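Local coordinates for protein 2-oxoglutarate-dependent dioxygenase tropC (Talaromyces stipitatus, PDB 6XJJ) that acts as a non-heme iron, 2-oxoglutarate-dependent dioxygenase in the biosynthesis of fungal tropolones, at residues K117-Y122 and C141-A146; I220-L225 and V314-N319; C248-L253 and V282-D287. One frame throughout, in Å; residues are numbered along the deposited sequence.

Contact 1 (K117-Y122 and C141-A146); sequences KSFRGY and CFITGA
Arg-120 turns at its second torsion (chi2 -70°), and this lays its guanidinium against Gly-145. Ile-143 has CG1 beside its backbone N (chi1 -58°), and its extended CD1 reaches the ring of Phe-119. The contact is an antiparallel pairing at the edge of the main mixed sheet, part of the double-stranded beta-helix fold. Outermost strand 121-123 pairs here with strand 139-144. Gly-121 and Ile-143 form a hydrogen-bonded pair: Gly-121 N gives to Ile-143 O at 3.1 Å, and Ile-143 N gives to Gly-121 O at 2.8 Å. Tyr-122 and Phe-142 form the next, non-hydrogen-bonded pair. Both side chains lie on the same sheet face, where Phe-142 also meets the rings of Phe-98 and Phe-174. Phe-119 and Ile-143 pack on the other side, with Phe-119 CE2 3.3 Å from Ile-143 CD1. Beyond the strand pairing, Arg-120 lies along residues 145-146. Its NH2 is hydrogen-bonded to Ser-159 O, and NH1 makes a weak bond of 3.5 Å to Ala-146 O, which lies at the guanidinium edge. Gly-145 CA sits over the centre of one guanidinium face, 3.4 Å from Arg-120 CZ.

Contact 2 (I220-L225 and V314-N319); sequences IPMRLL and VAFFLN
Arg-223 and Ala-315 form a hydrogen-bonded pair: Arg-223 N gives to Ala-315 O at 2.6 Å, and Ala-315 N gives to Arg-223 O at 3.0 Å. Their strands, 222-225 and 314-318, run antiparallel, at 165° between their directions. Further on, Phe-317 N reaches Pro-221 O at 2.8 Å. CA-H...O contacts fill in between these bonds, such as that of Met-222 CA to Ala-315 O. Met-222 with Phe-316 and Leu-224 with Val-314 are the non-hydrogen-bonded pairs.

Apolar packing joins the side chains of those two pairs on one sheet face. Met-222 bends at its last torsion (chi3 -65°), which brings CE to the edge of the Phe-316 ring, 3.5 Å from CD2 and in the ring plane. Its SD lies 3.5 Å from Val-314 CG1. Leu-224 and Val-314 stand side by side. At the far end of the Phe-316 ring, CZ is 3.6 Å from Ile-220 CB. Helix 171-204 covers this face at Met-222, Val-314 and Phe-316. Helix 85-99 covers it at Leu-224 and Val-314.

Arg-223 and Ala-315 occupy the other face. Leu-225 CD1 reaches Ala-315 CB at 3.9 Å. The ring of Phe-317 has the Pro-221 carbonyl oxygen at its edge, in plane. The Phe-317 side chain also touches Asp-245, an iron ligand.

The side chain of Phe-317 comes within about 5 Å of the bound iron at its nearest atom. The two strands are neighbours in the major sheet of the double-stranded beta-helix, the jelly-roll core of 2-oxoglutarate oxygenases that holds the metal site.

Contact 3 (C248-L253 and V282-D287); sequences CVSILL and VINMGD
Ser-250 and Asn-284 belong to the second shell of the iron site; they form a hydrogen-bonded pair on antiparallel strands 249-253 and 281-285. Ser-250 N gives to Asn-284 O at 3.0 Å, and Asn-284 N gives to Ser-250 O at 3.2 Å. Both side chains rise on the same sheet face. Asn-284 CG stands between its backbone N and carbonyl carbon (chi1 59°), with OD1 turned to the Ser-250 CB side. Asn-284 ND2 and Ser-250 OG are each hydrogen-bonded to OD2 of the iron ligand Asp-245. Two bonds thus hold one carboxylate oxygen, which is consistent with setting how that ligand is turned.

The strands belong to the double-stranded beta-helix core, and the segment axes lie 158° apart in direction. Leu-252 and Val-282 form a second hydrogen-bonded pair. Leu-252 N gives to Val-282 O at 2.8 Å, and Val-282 N gives to Leu-252 O at 2.9 Å. On the opposite face Ile-283 CD1 meets Ile-251 CG2 at 3.4 Å, and Met-285 CE lies 4.1 Å from Val-249 CG2. Helix 171-204 packs over Ile-251 and Ile-283.

At the strand end Cys-248 and Val-249 both face Leu-318, a classic beta bulge. Gly-286 is the N-cap of helix 287-292. Gly-286 N donates a hydrogen bond to Cys-248 O at 3.0 Å, from above the carbonyl plane.

In the fold
All three contacts lie in six neighbouring strands of one mixed sheet, in the order 121-123, 139-144, 222-227, 311-318, 249-253, 281-285. Contact 1 is at the edge. The centres of contacts 1 and 2 are about 9 Å apart, as are those of contacts 2 and 3. Those of contacts 1 and 3 are about 18 Å apart, without touch. Probable backbone hydrogen bonds join neighbours: Phe-142 O to Leu-224 N, and Phe-316 O to Ile-251 N. Contact 1 closes before contact 2 opens, and contact 3 is nested inside the loop that contact 2 closes. Strands from the N-terminal part of the chain are thus joined to the oxygenase core, where contacts 2 and 3 approach the iron.

Contact 1 (K117-Y122 and C141-A146)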
ATOM      1  N   LYS A 117      15.608   1.469 -14.984  1.00 90.84           N
ATOM      2  CA  LYS A 117      14.491   2.144 -14.344  1.00 84.00           C
ATOM      3  C   LYS A 117      13.723   1.225 -13.399  1.00 84.11           C
ATOM      4  O   LYS A 117      12.619   1.573 -12.966  1.00 76.91           O
ATOM      5  CB  LYS A 117      13.561   2.731 -15.408  1.00 88.38           C
ATOM      6  CG  LYS A 117      14.228   3.822 -16.232  1.00 98.05           C
ATOM      7  CD  LYS A 117      13.343   4.304 -17.370  1.00 96.57           C
ATOM      8  CE  LYS A 117      14.036   5.392 -18.183  1.00105.87           C
ATOM      9  NZ  LYS A 117      13.234   5.820 -19.367  1.00112.56           N
ATOM     10  N   SER A 118      14.269   0.053 -13.084  1.00 92.01           N
ATOM     11  CA  SER A 118      13.876  -0.614 -11.856  1.00 85.25           C
ATOM     12  C   SER A 118      14.195   0.315 -10.704  1.00 93.62           C
ATOM     13  O   SER A 118      15.348   0.720 -10.523  1.00101.25           O
ATOM     14  CB  SER A 118      14.610  -1.939 -11.682  1.00 75.50           C
ATOM     15  OG  SER A 118      14.252  -2.850 -12.702  1.00103.98           O
ATOM     16  N   PHE A 119      13.173   0.682  -9.946  1.00 85.33           N
ATOM     17  CA  PHE A 119      13.337   1.609  -8.838  1.00 84.64           C
ATOM     18  C   PHE A 119      13.204   0.749  -7.584  1.00 75.77           C
ATOM     19  O   PHE A 119      12.139   0.650  -6.970  1.00 73.53           O
ATOM     20  CB  PHE A 119      12.288   2.766  -8.936  1.00 79.23           C
ATOM     21  CG  PHE A 119      12.500   3.878  -7.955  1.00 70.90           C
ATOM     22  CD1 PHE A 119      13.429   4.870  -8.214  1.00 86.99           C
ATOM     23  CD2 PHE A 119      11.752   3.955  -6.791  1.00 85.20           C
ATOM     24  CE1 PHE A 119      13.623   5.911  -7.327  1.00 76.99           C
ATOM     25  CE2 PHE A 119      11.946   4.993  -5.897  1.00 96.52           C
ATOM     26  CZ  PHE A 119      12.883   5.973  -6.167  1.00 86.53           C
ATOM     27  N   ARG A 120      14.308   0.080  -7.240  1.00 80.57           N
ATOM     28  CA  ARG A 120      14.351  -0.933  -6.195  1.00 83.21           C
ATOM     29  C   ARG A 120      15.531  -0.653  -5.278  1.00 78.73           C
ATOM     30  O   ARG A 120      16.586  -0.200  -5.726  1.00 86.08           O
ATOM     31  CB  ARG A 120      14.516  -2.341  -6.775  1.00 73.53           C
ATOM     32  CG  ARG A 120      13.482  -2.729  -7.797  1.00 74.29           C
ATOM     33  CD  ARG A 120      12.101  -2.949  -7.204  1.00 77.23           C
ATOM     34  NE  ARG A 120      11.173  -3.284  -8.277  1.00 81.28           N
ATOM     35  CZ  ARG A 120      11.028  -4.500  -8.790  1.00 73.74           C
ATOM     36  NH1 ARG A 120      11.738  -5.516  -8.320  1.00 84.25           N
ATOM     37  NH2 ARG A 120      10.170  -4.698  -9.778  1.00 72.66           N
ATOM     38  N   GLY A 121      15.357  -0.955  -3.995  1.00 81.01           N
ATOM     39  CA  GLY A 121      16.427  -0.795  -3.028  1.00 75.43           C
ATOM     40  C   GLY A 121      16.119   0.223  -1.947  1.00 79.29           C
ATOM     41  O   GLY A 121      14.952   0.434  -1.599  1.00 76.47           O
ATOM     42  N   TYR A 122      17.156   0.872  -1.419  1.00 81.62           N
ATOM     43  CA  TYR A 122      17.025   1.762  -0.275  1.00 81.07           C
ATOM     44  C   TYR A 122      16.959   3.220  -0.715  1.00 81.20           C
ATOM     45  O   TYR A 122      17.697   3.648  -1.606  1.00 69.96           O
ATOM     46  CB  TYR A 122      18.196   1.564   0.689  1.00 83.67           C
ATOM     47  CG  TYR A 122      18.232   2.566   1.815  1.00 76.91           C
ATOM     48  CD1 TYR A 122      17.310   2.512   2.852  1.00 79.18           C
ATOM     49  CD2 TYR A 122      19.205   3.553   1.853  1.00 94.80           C
ATOM     50  CE1 TYR A 122      17.346   3.424   3.877  1.00 86.62           C
ATOM     51  CE2 TYR A 122      19.250   4.471   2.879  1.00 84.32           C
ATOM     52  CZ  TYR A 122      18.319   4.397   3.890  1.00 78.65           C
ATOM     53  OH  TYR A 122      18.352   5.295   4.919  1.00 77.11           O
ATOM     54  N   CYS A 141      12.772   4.464   3.452  1.00 70.84           N
ATOM     55  CA  CYS A 141      12.043   3.354   2.835  1.00 77.20           C
ATOM     56  C   CYS A 141      12.953   2.394   2.071  1.00 74.20           C
ATOM     57  O   CYS A 141      14.030   2.755   1.588  1.00 71.11           O
ATOM     58  CB  CYS A 141      10.930   3.846   1.889  1.00 81.04           C
ATOM     59  SG  CYS A 141      11.419   4.869   0.472  1.00 82.58           S
ATOM     60  N   PHE A 142      12.465   1.151   1.963  1.00 80.31           N
ATOM     61  CA  PHE A 142      13.064   0.065   1.188  1.00 79.78           C
ATOM     62  C   PHE A 142      12.006  -0.458   0.227  1.00 70.29           C
ATOM     63  O   PHE A 142      10.870  -0.715   0.636  1.00 73.56           O
ATOM     64  CB  PHE A 142      13.567  -1.061   2.107  1.00 65.10           C
ATOM     65  CG  PHE A 142      14.022  -2.310   1.380  1.00 71.43           C
ATOM     66  CD1 PHE A 142      15.234  -2.344   0.705  1.00 73.78           C
ATOM     67  CD2 PHE A 142      13.258  -3.473   1.425  1.00 86.83           C
ATOM     68  CE1 PHE A 142      15.655  -3.501   0.054  1.00 78.42           C
ATOM     69  CE2 PHE A 142      13.680  -4.633   0.781  1.00 72.05           C
ATOM     70  CZ  PHE A 142      14.878  -4.643   0.096  1.00 65.00           C
ATOM     71  N   ILE A 143      12.382  -0.629  -1.041  1.00 69.64           N
ATOM     72  CA  ILE A 143      11.430  -0.815  -2.132  1.00 83.33           C
ATOM     73  C   ILE A 143      11.667  -2.173  -2.782  1.00 81.04           C
ATOM     74  O   ILE A 143      12.799  -2.496  -3.161  1.00 82.79           O
ATOM     75  CB  ILE A 143      11.559   0.307  -3.176  1.00 77.49           C
ATOM     76  CG1 ILE A 143      11.323   1.662  -2.507  1.00 76.59           C
ATOM     77  CG2 ILE A 143      10.550   0.108  -4.300  1.00 69.13           C
ATOM     78  CD1 ILE A 143      11.731   2.859  -3.346  1.00 82.47           C
ATOM     79  N   THR A 144      10.599  -2.957  -2.920  1.00 70.39           N
ATOM     80  CA  THR A 144      10.629  -4.206  -3.666  1.00 73.82           C
ATOM     81  C   THR A 144       9.553  -4.193  -4.743  1.00 80.10           C
ATOM     82  O   THR A 144       8.658  -3.344  -4.760  1.00 79.99           O
ATOM     83  CB  THR A 144      10.421  -5.422  -2.751  1.00 70.31           C
ATOM     84  OG1 THR A 144       9.182  -5.285  -2.045  1.00 70.52           O
ATOM     85  CG2 THR A 144      11.559  -5.557  -1.766  1.00 65.02           C
ATOM     86  N   GLY A 145       9.666  -5.151  -5.656  1.00 80.51           N
ATOM     87  CA  GLY A 145       8.628  -5.438  -6.625  1.00 67.67           C
ATOM     88  C   GLY A 145       8.631  -6.919  -6.935  1.00 76.98           C
ATOM     89  O   GLY A 145       9.265  -7.690  -6.208  1.00 69.16           O
ATOM     90  N   ALA A 146       7.926  -7.343  -7.982  1.00 73.52           N
ATOM     91  CA  ALA A 146       7.965  -8.749  -8.363  1.00 67.45           C
ATOM     92  C   ALA A 146       9.365  -9.102  -8.846  1.00 80.79           C
ATOM     93  O   ALA A 146      10.019  -8.309  -9.529  1.00 67.95           O
ATOM     94  CB  ALA A 146       6.932  -9.051  -9.452  1.00 59.29           C
TER

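Contact 2 (I220-L225 and V314-N319)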
ATOM      1  N   ILE A 220       3.434  -4.852  -8.776  1.00 69.21           N
ATOM      2  CA  ILE A 220       3.094  -4.852  -7.359  1.00 76.90           C
ATOM      3  C   ILE A 220       4.308  -4.483  -6.518  1.00 74.31           C
ATOM      4  O   ILE A 220       4.954  -5.359  -5.926  1.00 70.97           O
ATOM      5  CB  ILE A 220       2.522  -6.210  -6.933  1.00 71.58           C
ATOM      6  CG1 ILE A 220       3.379  -7.343  -7.502  1.00 72.99           C
ATOM      7  CG2 ILE A 220       1.071  -6.316  -7.357  1.00 73.30           C
ATOM      8  CD1 ILE A 220       3.055  -8.698  -6.936  1.00 65.27           C
ATOM      9  N   PRO A 221       4.639  -3.206  -6.422  1.00 59.90           N
ATOM     10  CA  PRO A 221       5.651  -2.792  -5.455  1.00 60.45           C
ATOM     11  C   PRO A 221       5.116  -2.786  -4.035  1.00 69.52           C
ATOM     12  O   PRO A 221       3.920  -2.625  -3.777  1.00 70.16           O
ATOM     13  CB  PRO A 221       6.015  -1.378  -5.920  1.00 64.80           C
ATOM     14  CG  PRO A 221       4.788  -0.872  -6.533  1.00 53.45           C
ATOM     15  CD  PRO A 221       4.104  -2.059  -7.174  1.00 79.28           C
ATOM     16  N   MET A 222       6.044  -3.016  -3.119  1.00 79.72           N
ATOM     17  CA  MET A 222       5.847  -2.895  -1.685  1.00 75.17           C
ATOM     18  C   MET A 222       6.964  -2.025  -1.143  1.00 71.97           C
ATOM     19  O   MET A 222       8.068  -2.023  -1.687  1.00 70.75           O
ATOM     20  CB  MET A 222       5.899  -4.251  -1.007  1.00 68.82           C
ATOM     21  CG  MET A 222       5.497  -4.261   0.493  1.00 76.17           C
ATOM     22  SD  MET A 222       5.795  -5.805   1.337  1.00 83.59           S
ATOM     23  CE  MET A 222       4.675  -6.834   0.488  1.00 76.23           C
ATOM     24  N   ARG A 223       6.678  -1.299  -0.061  1.00 72.80           N
ATOM     25  CA  ARG A 223       7.692  -0.491   0.605  1.00 70.39           C
ATOM     26  C   ARG A 223       7.692  -0.785   2.096  1.00 70.59           C
ATOM     27  O   ARG A 223       6.631  -0.836   2.728  1.00 74.74           O
ATOM     28  CB  ARG A 223       7.480   1.012   0.369  1.00 62.56           C
ATOM     29  CG  ARG A 223       7.558   1.381  -1.099  1.00 66.82           C
ATOM     30  CD  ARG A 223       7.805   2.855  -1.350  1.00 86.54           C
ATOM     31  NE  ARG A 223       7.831   3.148  -2.781  1.00 92.63           N
ATOM     32  CZ  ARG A 223       8.234   4.300  -3.299  1.00 64.50           C
ATOM     33  NH1 ARG A 223       8.699   5.253  -2.507  1.00 79.61           N
ATOM     34  NH2 ARG A 223       8.225   4.479  -4.612  1.00 78.19           N
ATOM     35  N   LEU A 224       8.886  -0.988   2.647  1.00 64.99           N
ATOM     36  CA  LEU A 224       9.084  -1.026   4.088  1.00 67.22           C
ATOM     37  C   LEU A 224       9.435   0.386   4.535  1.00 78.09           C
ATOM     38  O   LEU A 224      10.334   1.013   3.965  1.00 70.73           O
ATOM     39  CB  LEU A 224      10.198  -2.002   4.471  1.00 66.02           C
ATOM     40  CG  LEU A 224      10.065  -3.447   3.977  1.00 75.78           C
ATOM     41  CD1 LEU A 224      11.250  -4.278   4.466  1.00 65.10           C
ATOM     42  CD2 LEU A 224       8.736  -4.084   4.370  1.00 62.51           C
ATOM     43  N   LEU A 225       8.727   0.884   5.541  1.00 80.54           N
ATOM     44  CA  LEU A 225       8.748   2.298   5.885  1.00 74.94           C
ATOM     45  C   LEU A 225       9.213   2.492   7.320  1.00 76.99           C
ATOM     46  O   LEU A 225       8.800   1.754   8.224  1.00 73.60           O
ATOM     47  CB  LEU A 225       7.357   2.909   5.694  1.00 69.58           C
ATOM     48  CG  LEU A 225       6.860   2.930   4.243  1.00 80.76           C
ATOM     49  CD1 LEU A 225       5.363   3.184   4.156  1.00 86.64           C
ATOM     50  CD2 LEU A 225       7.595   4.002   3.475  1.00 77.48           C
ATOM     51  N   VAL A 314       4.135  -1.033   6.512  1.00 78.62           N
ATOM     52  CA  VAL A 314       4.403  -1.762   5.279  1.00 75.38           C
ATOM     53  C   VAL A 314       3.298  -1.420   4.294  1.00 70.12           C
ATOM     54  O   VAL A 314       2.114  -1.659   4.567  1.00 77.31           O
ATOM     55  CB  VAL A 314       4.491  -3.278   5.507  1.00 69.73           C
ATOM     56  CG1 VAL A 314       4.677  -4.001   4.182  1.00 71.53           C
ATOM     57  CG2 VAL A 314       5.639  -3.598   6.447  1.00 67.58           C
ATOM     58  N   ALA A 315       3.683  -0.858   3.160  1.00 67.76           N
ATOM     59  CA  ALA A 315       2.747  -0.383   2.154  1.00 67.14           C
ATOM     60  C   ALA A 315       2.961  -1.223   0.911  1.00 69.93           C
ATOM     61  O   ALA A 315       4.080  -1.303   0.397  1.00 64.75           O
ATOM     62  CB  ALA A 315       2.965   1.102   1.855  1.00 76.58           C
ATOM     63  N   PHE A 316       1.903  -1.871   0.449  1.00 74.50           N
ATOM     64  CA  PHE A 316       1.938  -2.624  -0.792  1.00 71.08           C
ATOM     65  C   PHE A 316       0.915  -2.032  -1.740  1.00 61.16           C
ATOM     66  O   PHE A 316      -0.156  -1.584  -1.317  1.00 71.27           O
ATOM     67  CB  PHE A 316       1.822  -4.161  -0.465  1.00 65.11           C
ATOM     68  CG  PHE A 316       1.365  -5.083  -1.598  1.00 60.27           C
ATOM     69  CD1 PHE A 316       0.604  -4.690  -2.687  1.00 78.79           C
ATOM     70  CD2 PHE A 316       2.076  -6.265  -1.749  1.00 58.87           C
ATOM     71  CE1 PHE A 316       0.301  -5.576  -3.713  1.00 68.72           C
ATOM     72  CE2 PHE A 316       1.813  -7.132  -2.798  1.00 74.02           C
ATOM     73  CZ  PHE A 316       0.939  -6.773  -3.780  1.00 62.98           C
ATOM     74  N   PHE A 317       1.295  -1.954  -3.020  1.00 56.14           N
ATOM     75  CA  PHE A 317       0.467  -1.286  -4.004  1.00 74.47           C
ATOM     76  C   PHE A 317       0.307  -2.180  -5.218  1.00 73.93           C
ATOM     77  O   PHE A 317       1.180  -2.992  -5.537  1.00 66.28           O
ATOM     78  CB  PHE A 317       1.011   0.096  -4.491  1.00 70.78           C
ATOM     79  CG  PHE A 317       1.646   0.950  -3.417  1.00 69.74           C
ATOM     80  CD1 PHE A 317       2.641   0.456  -2.591  1.00 71.25           C
ATOM     81  CD2 PHE A 317       1.096   2.185  -3.103  1.00 64.00           C
ATOM     82  CE1 PHE A 317       3.194   1.237  -1.595  1.00 68.24           C
ATOM     83  CE2 PHE A 317       1.622   2.949  -2.082  1.00 63.41           C
ATOM     84  CZ  PHE A 317       2.664   2.473  -1.329  1.00 60.79           C
ATOM     85  N   LEU A 318      -0.832  -2.010  -5.881  1.00 77.33           N
ATOM     86  CA  LEU A 318      -1.147  -2.666  -7.140  1.00 71.67           C
ATOM     87  C   LEU A 318      -1.355  -1.576  -8.184  1.00 71.22           C
ATOM     88  O   LEU A 318      -2.308  -0.792  -8.089  1.00 69.03           O
ATOM     89  CB  LEU A 318      -2.382  -3.555  -6.992  1.00 65.52           C
ATOM     90  CG  LEU A 318      -2.963  -4.141  -8.284  1.00 75.07           C
ATOM     91  CD1 LEU A 318      -1.951  -5.032  -8.987  1.00 73.39           C
ATOM     92  CD2 LEU A 318      -4.249  -4.903  -7.986  1.00 72.62           C
ATOM     93  N   ASN A 319      -0.461  -1.520  -9.165  1.00 71.92           N
ATOM     94  CA  ASN A 319      -0.526  -0.534 -10.234  1.00 81.36           C
ATOM     95  C   ASN A 319      -1.080  -1.174 -11.501  1.00 84.26           C
ATOM     96  O   ASN A 319      -1.153  -2.398 -11.629  1.00 92.17           O
ATOM     97  CB  ASN A 319       0.863   0.057 -10.509  1.00 75.45           C
ATOM     98  CG  ASN A 319       1.387   0.879  -9.353  1.00 72.55           C
ATOM     99  OD1 ASN A 319       0.620   1.474  -8.596  1.00 76.38           O
ATOM    100  ND2 ASN A 319       2.702   0.885  -9.186  1.00 74.30           N
TER

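Contact 3 (C248-L253 and V282-D287)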
ATOM      1  N   CYS A 248      -3.775   1.540  -8.393  1.00 87.47           N
ATOM      2  CA  CYS A 248      -5.148   1.072  -8.275  1.00 70.84           C
ATOM      3  C   CYS A 248      -5.556   0.850  -6.824  1.00 69.11           C
ATOM      4  O   CYS A 248      -6.486   1.504  -6.336  1.00 67.58           O
ATOM      5  CB  CYS A 248      -5.317  -0.224  -9.082  1.00 73.90           C
ATOM      6  SG  CYS A 248      -5.025  -0.063 -10.870  1.00 75.47           S
ATOM      7  N   VAL A 249      -4.880  -0.056  -6.118  1.00 65.29           N
ATOM      8  CA  VAL A 249      -5.213  -0.405  -4.742  1.00 59.67           C
ATOM      9  C   VAL A 249      -3.932  -0.360  -3.922  1.00 66.59           C
ATOM     10  O   VAL A 249      -2.866  -0.756  -4.404  1.00 62.14           O
ATOM     11  CB  VAL A 249      -5.880  -1.796  -4.652  1.00 73.07           C
ATOM     12  CG1 VAL A 249      -6.190  -2.163  -3.195  1.00 71.09           C
ATOM     13  CG2 VAL A 249      -7.144  -1.837  -5.514  1.00 65.36           C
ATOM     14  N   SER A 250      -4.027   0.158  -2.696  1.00 71.05           N
ATOM     15  CA  SER A 250      -2.912   0.144  -1.760  1.00 64.87           C
ATOM     16  C   SER A 250      -3.377  -0.511  -0.468  1.00 67.82           C
ATOM     17  O   SER A 250      -4.517  -0.308  -0.038  1.00 64.53           O
ATOM     18  CB  SER A 250      -2.379   1.553  -1.473  1.00 66.82           C
ATOM     19  OG  SER A 250      -1.928   2.191  -2.660  1.00 89.15           O
ATOM     20  N   ILE A 251      -2.491  -1.295   0.142  1.00 56.55           N
ATOM     21  CA  ILE A 251      -2.801  -2.033   1.363  1.00 57.26           C
ATOM     22  C   ILE A 251      -1.693  -1.736   2.362  1.00 59.98           C
ATOM     23  O   ILE A 251      -0.526  -2.068   2.115  1.00 62.20           O
ATOM     24  CB  ILE A 251      -2.901  -3.550   1.132  1.00 60.81           C
ATOM     25  CG1 ILE A 251      -3.841  -3.865  -0.029  1.00 69.14           C
ATOM     26  CG2 ILE A 251      -3.419  -4.204   2.408  1.00 63.57           C
ATOM     27  CD1 ILE A 251      -3.835  -5.318  -0.450  1.00 63.80           C
ATOM     28  N   LEU A 252      -2.055  -1.145   3.495  1.00 57.49           N
ATOM     29  CA  LEU A 252      -1.091  -0.643   4.460  1.00 68.56           C
ATOM     30  C   LEU A 252      -1.226  -1.424   5.758  1.00 67.71           C
ATOM     31  O   LEU A 252      -2.340  -1.724   6.198  1.00 61.81           O
ATOM     32  CB  LEU A 252      -1.322   0.851   4.733  1.00 80.81           C
ATOM     33  CG  LEU A 252      -0.423   1.613   5.709  1.00 64.22           C
ATOM     34  CD1 LEU A 252       0.951   1.872   5.100  1.00 67.73           C
ATOM     35  CD2 LEU A 252      -1.101   2.910   6.146  1.00 77.06           C
ATOM     36  N   LEU A 253      -0.090  -1.744   6.368  1.00 73.06           N
ATOM     37  CA  LEU A 253      -0.044  -2.357   7.688  1.00 67.25           C
ATOM     38  C   LEU A 253       0.579  -1.363   8.657  1.00 77.06           C
ATOM     39  O   LEU A 253       1.768  -1.049   8.539  1.00 73.42           O
ATOM     40  CB  LEU A 253       0.765  -3.655   7.662  1.00 74.22           C
ATOM     41  CG  LEU A 253       1.015  -4.343   9.009  1.00 72.97           C
ATOM     42  CD1 LEU A 253      -0.287  -4.788   9.656  1.00 82.40           C
ATOM     43  CD2 LEU A 253       1.966  -5.518   8.844  1.00 76.04           C
ATOM     44  N   VAL A 282      -5.131  -1.118   6.102  1.00 68.09           N
ATOM     45  CA  VAL A 282      -5.739   0.085   5.538  1.00 76.99           C
ATOM     46  C   VAL A 282      -5.731  -0.038   4.027  1.00 65.15           C
ATOM     47  O   VAL A 282      -4.686  -0.288   3.417  1.00 63.01           O
ATOM     48  CB  VAL A 282      -5.000   1.360   5.975  1.00 62.02           C
ATOM     49  CG1 VAL A 282      -5.603   2.582   5.290  1.00 75.18           C
ATOM     50  CG2 VAL A 282      -5.057   1.541   7.457  1.00 63.99           C
ATOM     51  N   ILE A 283      -6.899   0.145   3.429  1.00 65.85           N
ATOM     52  CA  ILE A 283      -7.096  -0.007   1.998  1.00 71.06           C
ATOM     53  C   ILE A 283      -7.521   1.341   1.454  1.00 64.76           C
ATOM     54  O   ILE A 283      -8.428   1.973   2.006  1.00 72.95           O
ATOM     55  CB  ILE A 283      -8.168  -1.064   1.689  1.00 74.98           C
ATOM     56  CG1 ILE A 283      -7.883  -2.387   2.409  1.00 64.52           C
ATOM     57  CG2 ILE A 283      -8.303  -1.258   0.186  1.00 67.31           C
ATOM     58  CD1 ILE A 283      -6.587  -3.030   2.053  1.00 61.60           C
ATOM     59  N   ASN A 284      -6.869   1.789   0.387  1.00 72.79           N
ATOM     60  CA  ASN A 284      -7.333   2.975  -0.315  1.00 63.22           C
ATOM     61  C   ASN A 284      -7.185   2.805  -1.817  1.00 60.43           C
ATOM     62  O   ASN A 284      -6.379   2.008  -2.307  1.00 63.41           O
ATOM     63  CB  ASN A 284      -6.569   4.225   0.090  1.00 64.00           C
ATOM     64  CG  ASN A 284      -5.106   4.106  -0.178  1.00 54.98           C
ATOM     65  OD1 ASN A 284      -4.525   3.053   0.043  1.00 88.62           O
ATOM     66  ND2 ASN A 284      -4.541   5.112  -0.821  1.00 61.83           N
ATOM     67  N   MET A 285      -7.951   3.610  -2.537  1.00 66.62           N
ATOM     68  CA  MET A 285      -7.948   3.629  -3.988  1.00 70.86           C
ATOM     69  C   MET A 285      -6.940   4.659  -4.502  1.00 73.10           C
ATOM     70  O   MET A 285      -6.665   5.670  -3.848  1.00 68.46           O
ATOM     71  CB  MET A 285      -9.344   3.977  -4.497  1.00 63.18           C
ATOM     72  CG  MET A 285     -10.463   3.093  -3.932  1.00 74.33           C
ATOM     73  SD  MET A 285     -10.437   1.363  -4.472  1.00 76.11           S
ATOM     74  CE  MET A 285      -9.536   0.559  -3.138  1.00 71.67           C
ATOM     75  N   GLY A 286      -6.395   4.390  -5.690  1.00 71.29           N
ATOM     76  CA  GLY A 286      -5.460   5.275  -6.344  1.00 61.50           C
ATOM     77  C   GLY A 286      -6.076   5.988  -7.541  1.00 73.82           C
ATOM     78  O   GLY A 286      -7.247   5.826  -7.879  1.00 71.75           O
ATOM     79  N   ASP A 287      -5.234   6.792  -8.196  1.00 70.99           N
ATOM     80  CA  ASP A 287      -5.701   7.629  -9.298  1.00 74.72           C
ATOM     81  C   ASP A 287      -6.117   6.794 -10.506  1.00 67.76           C
ATOM     82  O   ASP A 287      -7.103   7.113 -11.182  1.00 69.57           O
ATOM     83  CB  ASP A 287      -4.607   8.623  -9.686  1.00 79.92           C
ATOM     84  CG  ASP A 287      -4.310   9.619  -8.585  1.00 68.85           C
ATOM     85  OD1 ASP A 287      -5.161   9.781  -7.687  1.00 62.91           O
ATOM     86  OD2 ASP A 287      -3.214  10.219  -8.605  1.00 74.58           O
TER